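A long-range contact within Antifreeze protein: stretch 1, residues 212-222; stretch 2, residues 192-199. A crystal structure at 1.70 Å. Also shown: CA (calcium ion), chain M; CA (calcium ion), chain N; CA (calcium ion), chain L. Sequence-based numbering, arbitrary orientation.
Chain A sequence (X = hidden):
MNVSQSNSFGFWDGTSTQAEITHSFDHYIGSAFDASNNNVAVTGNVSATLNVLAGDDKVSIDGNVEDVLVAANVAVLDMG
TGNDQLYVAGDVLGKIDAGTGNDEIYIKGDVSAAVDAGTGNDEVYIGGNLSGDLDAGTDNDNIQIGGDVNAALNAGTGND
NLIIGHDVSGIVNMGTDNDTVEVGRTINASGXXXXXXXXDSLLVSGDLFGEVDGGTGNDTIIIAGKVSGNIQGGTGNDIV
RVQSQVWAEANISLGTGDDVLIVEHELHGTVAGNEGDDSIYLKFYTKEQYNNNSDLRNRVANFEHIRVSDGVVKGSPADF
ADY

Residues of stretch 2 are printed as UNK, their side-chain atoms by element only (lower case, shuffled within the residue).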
ATOM      1  N   VAL A 212       8.006   0.616   7.228  1.00  8.56           N
ATOM      2  CA  VAL A 212       6.919   1.569   6.940  1.00  8.46           C
ATOM      3  C   VAL A 212       7.495   2.974   7.135  1.00  9.30           C
ATOM      4  O   VAL A 212       8.261   3.235   8.079  1.00  8.92           O
ATOM      5  CB  VAL A 212       5.727   1.362   7.881  1.00  9.39           C
ATOM      6  CG1 VAL A 212       4.764   2.594   7.910  1.00 12.47           C
ATOM      7  CG2 VAL A 212       4.999   0.055   7.567  1.00  9.89           C
ATOM      8  N   ASP A 213       7.123   3.878   6.221  1.00  9.19           N
ATOM      9  CA  ASP A 213       7.560   5.261   6.349  1.00  9.24           C
ATOM     10  C   ASP A 213       6.331   6.121   6.064  1.00 10.19           C
ATOM     11  O   ASP A 213       5.735   6.027   4.972  1.00  8.87           O
ATOM     12  CB  ASP A 213       8.656   5.553   5.314  1.00 10.51           C
ATOM     13  CG  ASP A 213       9.414   6.839   5.606  1.00 13.94           C
ATOM     14  OD1 ASP A 213       8.821   7.806   6.111  1.00 12.56           O
ATOM     15  OD2 ASP A 213      10.673   6.827   5.466  1.00 21.66           O
ATOM     16  N   GLY A 214       5.975   6.955   7.029  1.00  8.86           N
ATOM     17  CA  GLY A 214       4.807   7.880   6.895  1.00  8.13           C
ATOM     18  C   GLY A 214       5.150   9.017   5.933  1.00  7.56           C
ATOM     19  O   GLY A 214       4.258   9.616   5.262  1.00  8.11           O
ATOM     20  N   GLY A 215       6.450   9.348   5.854  1.00  7.69           N
ATOM     21  CA  GLY A 215       6.932  10.462   5.046  1.00  8.57           C
ATOM     22  C   GLY A 215       6.512  11.791   5.657  1.00  8.17           C
ATOM     23  O   GLY A 215       6.168  11.875   6.846  1.00  7.77           O
ATOM     24  N   THR A 216       6.648  12.854   4.891  1.00  8.75           N
ATOM     25  CA  THR A 216       6.206  14.164   5.405  1.00  8.83           C
ATOM     26  C   THR A 216       4.695  14.138   5.560  1.00  7.24           C
ATOM     27  O   THR A 216       4.047  13.168   5.164  1.00  7.04           O
ATOM     28  CB  THR A 216       6.608  15.347   4.519  1.00  9.89           C
ATOM     29  OG1 THR A 216       5.887  15.250   3.281  1.00  9.12           O
ATOM     30  CG2 THR A 216       8.186  15.300   4.293  1.00  9.58           C
ATOM     31  N   GLY A 217       4.151  15.177   6.167  1.00  9.13           N
ATOM     32  CA  GLY A 217       2.692  15.246   6.435  1.00  7.73           C
ATOM     33  C   GLY A 217       2.347  14.569   7.765  1.00  8.60           C
ATOM     34  O   GLY A 217       3.209  13.974   8.430  1.00  7.56           O
ATOM     35  N   ASN A 218       1.083  14.667   8.147  1.00  7.16           N
ATOM     36  CA  ASN A 218       0.585  14.150   9.456  1.00  7.09           C
ATOM     37  C   ASN A 218      -0.084  12.832   9.186  1.00  7.24           C
ATOM     38  O   ASN A 218      -1.235  12.781   8.688  1.00  8.00           O
ATOM     39  CB  ASN A 218      -0.460  15.134   9.989  1.00  5.73           C
ATOM     40  CG  ASN A 218       0.078  16.536  10.118  1.00  9.11           C
ATOM     41  OD1 ASN A 218       1.237  16.750  10.425  1.00  8.05           O
ATOM     42  ND2 ASN A 218      -0.782  17.499   9.893  1.00  6.58           N
ATOM     43  N   ASP A 219       0.643  11.764   9.488  1.00  5.99           N
ATOM     44  CA  ASP A 219       0.199  10.415   9.127  1.00  4.50           C
ATOM     45  C   ASP A 219      -0.296   9.581  10.296  1.00  5.87           C
ATOM     46  O   ASP A 219       0.115   9.807  11.452  1.00  6.10           O
ATOM     47  CB  ASP A 219       1.408   9.698   8.532  1.00  4.81           C
ATOM     48  CG  ASP A 219       2.034  10.496   7.386  1.00  8.38           C
ATOM     49  OD1 ASP A 219       1.391  10.661   6.328  1.00  7.24           O
ATOM     50  OD2 ASP A 219       3.175  10.907   7.531  1.00  7.72           O
ATOM     51  N   THR A 220      -1.168   8.633   9.962  1.00  5.28           N
ATOM     52  CA  THR A 220      -1.645   7.631  10.913  1.00  5.74           C
ATOM     53  C   THR A 220      -1.159   6.264  10.480  1.00  6.13           C
ATOM     54  O   THR A 220      -1.467   5.826   9.374  1.00  6.91           O
ATOM     55  CB  THR A 220      -3.179   7.632  10.967  1.00  6.82           C
ATOM     56  OG1 THR A 220      -3.656   8.895  11.453  1.00  9.31           O
ATOM     57  CG2 THR A 220      -3.674   6.541  11.873  1.00  5.72           C
ATOM     58  N   ILE A 221      -0.430   5.589  11.365  1.00  5.18           N
ATOM     59  CA  ILE A 221       0.045   4.204  11.091  1.00  5.55           C
ATOM     60  C   ILE A 221      -0.427   3.305  12.191  1.00  6.06           C
ATOM     61  O   ILE A 221      -0.109   3.563  13.381  1.00  8.06           O
ATOM     62  CB  ILE A 221       1.576   4.237  11.043  1.00  4.85           C
ATOM     63  CG1 ILE A 221       2.036   4.985   9.769  1.00  5.93           C
ATOM     64  CG2 ILE A 221       2.165   2.801  11.064  1.00  5.38           C
ATOM     65  CD1 ILE A 221       3.493   5.502   9.924  1.00  8.54           C
ATOM     66  N   ILE A 222      -1.111   2.219  11.821  1.00  5.89           N
ATOM     67  CA  ILE A 222      -1.602   1.246  12.777  1.00  7.25           C
ATOM     68  C   ILE A 222      -1.095  -0.152  12.367  1.00  7.30           C
ATOM     69  O   ILE A 222      -1.328  -0.604  11.218  1.00  8.82           O
ATOM     70  CB  ILE A 222      -3.105   1.201  12.799  1.00  7.76           C
ATOM     71  CG1 ILE A 222      -3.679   2.570  13.229  1.00  7.92           C
ATOM     72  CG2 ILE A 222      -3.598   0.116  13.808  1.00  8.41           C
ATOM     73  CD1 ILE A 222      -5.214   2.735  13.011  1.00 14.07           C
ATOM     74  N   UNK A 192       8.141  -3.042   1.857  1.00  8.16           N
ATOM     75  CA  UNK A 192       8.106  -1.678   2.375  1.00  7.65           C
ATOM     76  C   UNK A 192       6.807  -1.030   1.997  1.00  8.14           C
ATOM     77  O   UNK A 192       6.293  -1.261   0.880  1.00  7.62           O
ATOM     78  c   UNK A 192      10.611  -1.464   2.090  1.00 10.29           C
ATOM     79  c   UNK A 192      11.745  -0.474   1.824  1.00 16.13           C
ATOM     80  c   UNK A 192      13.082  -1.214   1.785  1.00 19.63           C
ATOM     81  n   UNK A 192      13.399  -1.914   3.082  1.00 19.73           N
ATOM     82  c   UNK A 192       9.238  -0.845   1.792  1.00 10.00           C
ATOM     83  N   UNK A 193       6.322  -0.135   2.862  1.00  7.49           N
ATOM     84  CA  UNK A 193       5.171   0.726   2.493  1.00  7.32           C
ATOM     85  C   UNK A 193       5.620   2.123   2.832  1.00  8.57           C
ATOM     86  O   UNK A 193       5.847   2.428   3.999  1.00  8.64           O
ATOM     87  c   UNK A 193       3.856   0.405   3.216  1.00  8.46           C
ATOM     88  c   UNK A 193       3.354  -0.962   2.800  1.00  9.63           C
ATOM     89  c   UNK A 193       2.744   1.497   2.902  1.00  7.74           C
ATOM     90  N   UNK A 194       5.784   2.931   1.775  1.00  7.93           N
ATOM     91  CA  UNK A 194       6.239   4.323   1.871  1.00  6.14           C
ATOM     92  C   UNK A 194       5.060   5.182   1.481  1.00  6.71           C
ATOM     93  O   UNK A 194       4.612   5.138   0.326  1.00  6.75           O
ATOM     94  c   UNK A 194       9.085   3.400   2.437  1.00 12.52           C
ATOM     95  c   UNK A 194       9.651   3.613  -0.055  1.00 12.91           C
ATOM     96  c   UNK A 194       8.506   3.402   1.025  1.00 10.07           C
ATOM     97  c   UNK A 194       7.443   4.501   0.897  1.00  7.01           C
ATOM     98  N   UNK A 195       4.523   5.928   2.450  1.00  6.28           N
ATOM     99  CA  UNK A 195       3.289   6.729   2.233  1.00  6.89           C
ATOM    100  C   UNK A 195       3.639   8.080   1.581  1.00  7.92           C
ATOM    101  O   UNK A 195       2.794   8.725   0.910  1.00  7.34           O
ATOM    102  c   UNK A 195       2.481   6.859   3.553  1.00  6.18           C
ATOM    103  c   UNK A 195       2.171   5.544   4.238  1.00  7.72           C
ATOM    104  c   UNK A 195       1.545   5.845   5.635  1.00  8.09           C
ATOM    105  c   UNK A 195       1.197   4.671   3.414  1.00  9.10           C
ATOM    106  N   UNK A 196       4.902   8.468   1.750  1.00  8.13           N
ATOM    107  CA  UNK A 196       5.504   9.660   1.120  1.00  6.89           C
ATOM    108  C   UNK A 196       4.821  10.989   1.571  1.00  7.96           C
ATOM    109  O   UNK A 196       4.202  11.051   2.645  1.00  7.44           O
ATOM    110  c   UNK A 196       5.495   9.465  -0.396  1.00  8.69           C
ATOM    111  o   UNK A 196       7.182  11.169  -0.564  1.00 21.38           O
ATOM    112  c   UNK A 196       6.688  10.168  -1.090  1.00 13.85           C
ATOM    113  o   UNK A 196       7.171   9.696  -2.109  1.00 19.76           O
ATOM    114  N   UNK A 197       4.901  12.033   0.761  1.00  6.86           N
ATOM    115  CA  UNK A 197       4.276  13.322   1.148  1.00  8.07           C
ATOM    116  C   UNK A 197       2.744  13.182   1.259  1.00  8.48           C
ATOM    117  O   UNK A 197       2.127  12.232   0.728  1.00  8.62           O
ATOM    118  c   UNK A 197       4.671  14.494   0.227  1.00  9.96           C
ATOM    119  o   UNK A 197       3.911  14.454  -0.986  1.00  9.33           O
ATOM    120  c   UNK A 197       6.200  14.495  -0.094  1.00 11.09           C
ATOM    121  N   UNK A 198       2.113  14.136   1.932  1.00  9.13           N
ATOM    122  CA  UNK A 198       0.676  14.048   2.186  1.00  6.88           C
ATOM    123  C   UNK A 198       0.369  13.506   3.575  1.00  7.27           C
ATOM    124  O   UNK A 198       1.245  12.980   4.327  1.00  7.69           O
ATOM    125  N   UNK A 199      -0.972  13.605   3.818  1.00  7.22           N
ATOM    126  CA  UNK A 199      -1.480  13.188   5.156  1.00  6.57           C
ATOM    127  C   UNK A 199      -2.025  11.797   4.952  1.00  7.41           C
ATOM    128  O   UNK A 199      -3.125  11.619   4.406  1.00  8.14           O
ATOM    129  o   UNK A 199      -2.692  16.496   6.295  1.00  5.24           O
ATOM    130  c   UNK A 199      -1.980  15.488   6.096  1.00  9.88           C
ATOM    131  o   UNK A 199      -0.745  15.592   6.239  1.00  9.49           O
ATOM    132  c   UNK A 199      -2.551  14.144   5.687  1.00  7.42           C
TER
HETATM  133 CA    CA M 409       2.853  11.289   4.620  1.00  4.36          CA
HETATM  134 CA    CA N 410       4.756  12.162   8.833  1.00  4.56          CA
HETATM  135 CA    CA L 408       1.145  10.260   0.220  1.00  4.69          CA
HETATM  136  O   HOH W   1       7.863  12.054   2.335  1.00  6.41           O
HETATM  137  O   HOH W   2       7.521   7.646   2.644  1.00  7.59           O
HETATM  138  O   HOH W   3       3.243  16.429   3.154  1.00  6.28           O
HETATM  139  O   HOH W   4      -3.444  16.787   8.741  1.00  5.35           O

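Position 192 carries four carbons in a row ending in a nitrogen, an unbranched chain that leads away from stretch 1 and makes no contact with it. That is lysine, K192.

At 193 one carbon bears two others, three in all, and the branch at CB marks valine. V193 lies on the same sheet face as V212, in parallel register, and its backbone O accepts a hydrogen bond from D213 N (2.9 Å).

Position 194 has four carbons, forked at the second, one of them 3.6 Å from D213 CB. The fork after CB says leucine: L194, paired with D213 on the other face of the sheet.

Four carbons forked at the second recur at 195, but here CB points toward stretch 1, and a terminal carbon comes 4.3 Å from I221 CG1. This is a second leucine, the buried L195. Its N donates to D213 O (2.8 Å, nearly straight), the last rung before the strands give way to turns.

Position 196 has two carbons, the second carrying two oxygens, and CA-to-CB points away from stretch 1. Four heavy atoms ending in a carboxylate make aspartate. D196 OD2 accepts from the backbone N of 197 at 2.8 Å and, through water 1, reaches T216 N.

At 197 one carbon carries an oxygen and a carbon; T216 OG1 sits 3.4 Å from that CB. With a tetrahedral CB and one oxygen, this is threonine, T197, level with T216.

Position 198 has no side-chain atoms, so it is glycine. Its phi/psi of 98/172 would jam a CB against the preceding carbonyl O, and calcium L would crowd it too. Water 3 links G198 N to T216 OG1.

Position 199 again shows two carbons, the second with two oxygens: aspartate. D199 OD1 accepts from N218 N (2.8 Å), while water 4 joins D199 OD2 to N218 ND2.

The rule is a short parallel ladder followed by stacked turns sharing a metal. Calcium M gathers D196 O, G198 O, G214 O and T216 O with D219 OD1, all at 2.3 to 2.4 Å, plus one ligand from elsewhere in the structure. The ion lets carbonyls crowd: G198 O and T216 O stand 2.9 Å apart without a hydrogen bond. D219 serves two sites, since its OD2 binds calcium N at 2.4 Å. Glycines keep the turns close; an ideal CB on G217 would fall 2.0 Å from G198 O. Backbone carbonyls supply most of the grip on calcium M, D219 OD1 adds a side-chain ligand, and the glycines leave room for the turns to approach.

Stretch 2, residues 192-199: KVLLDTGD
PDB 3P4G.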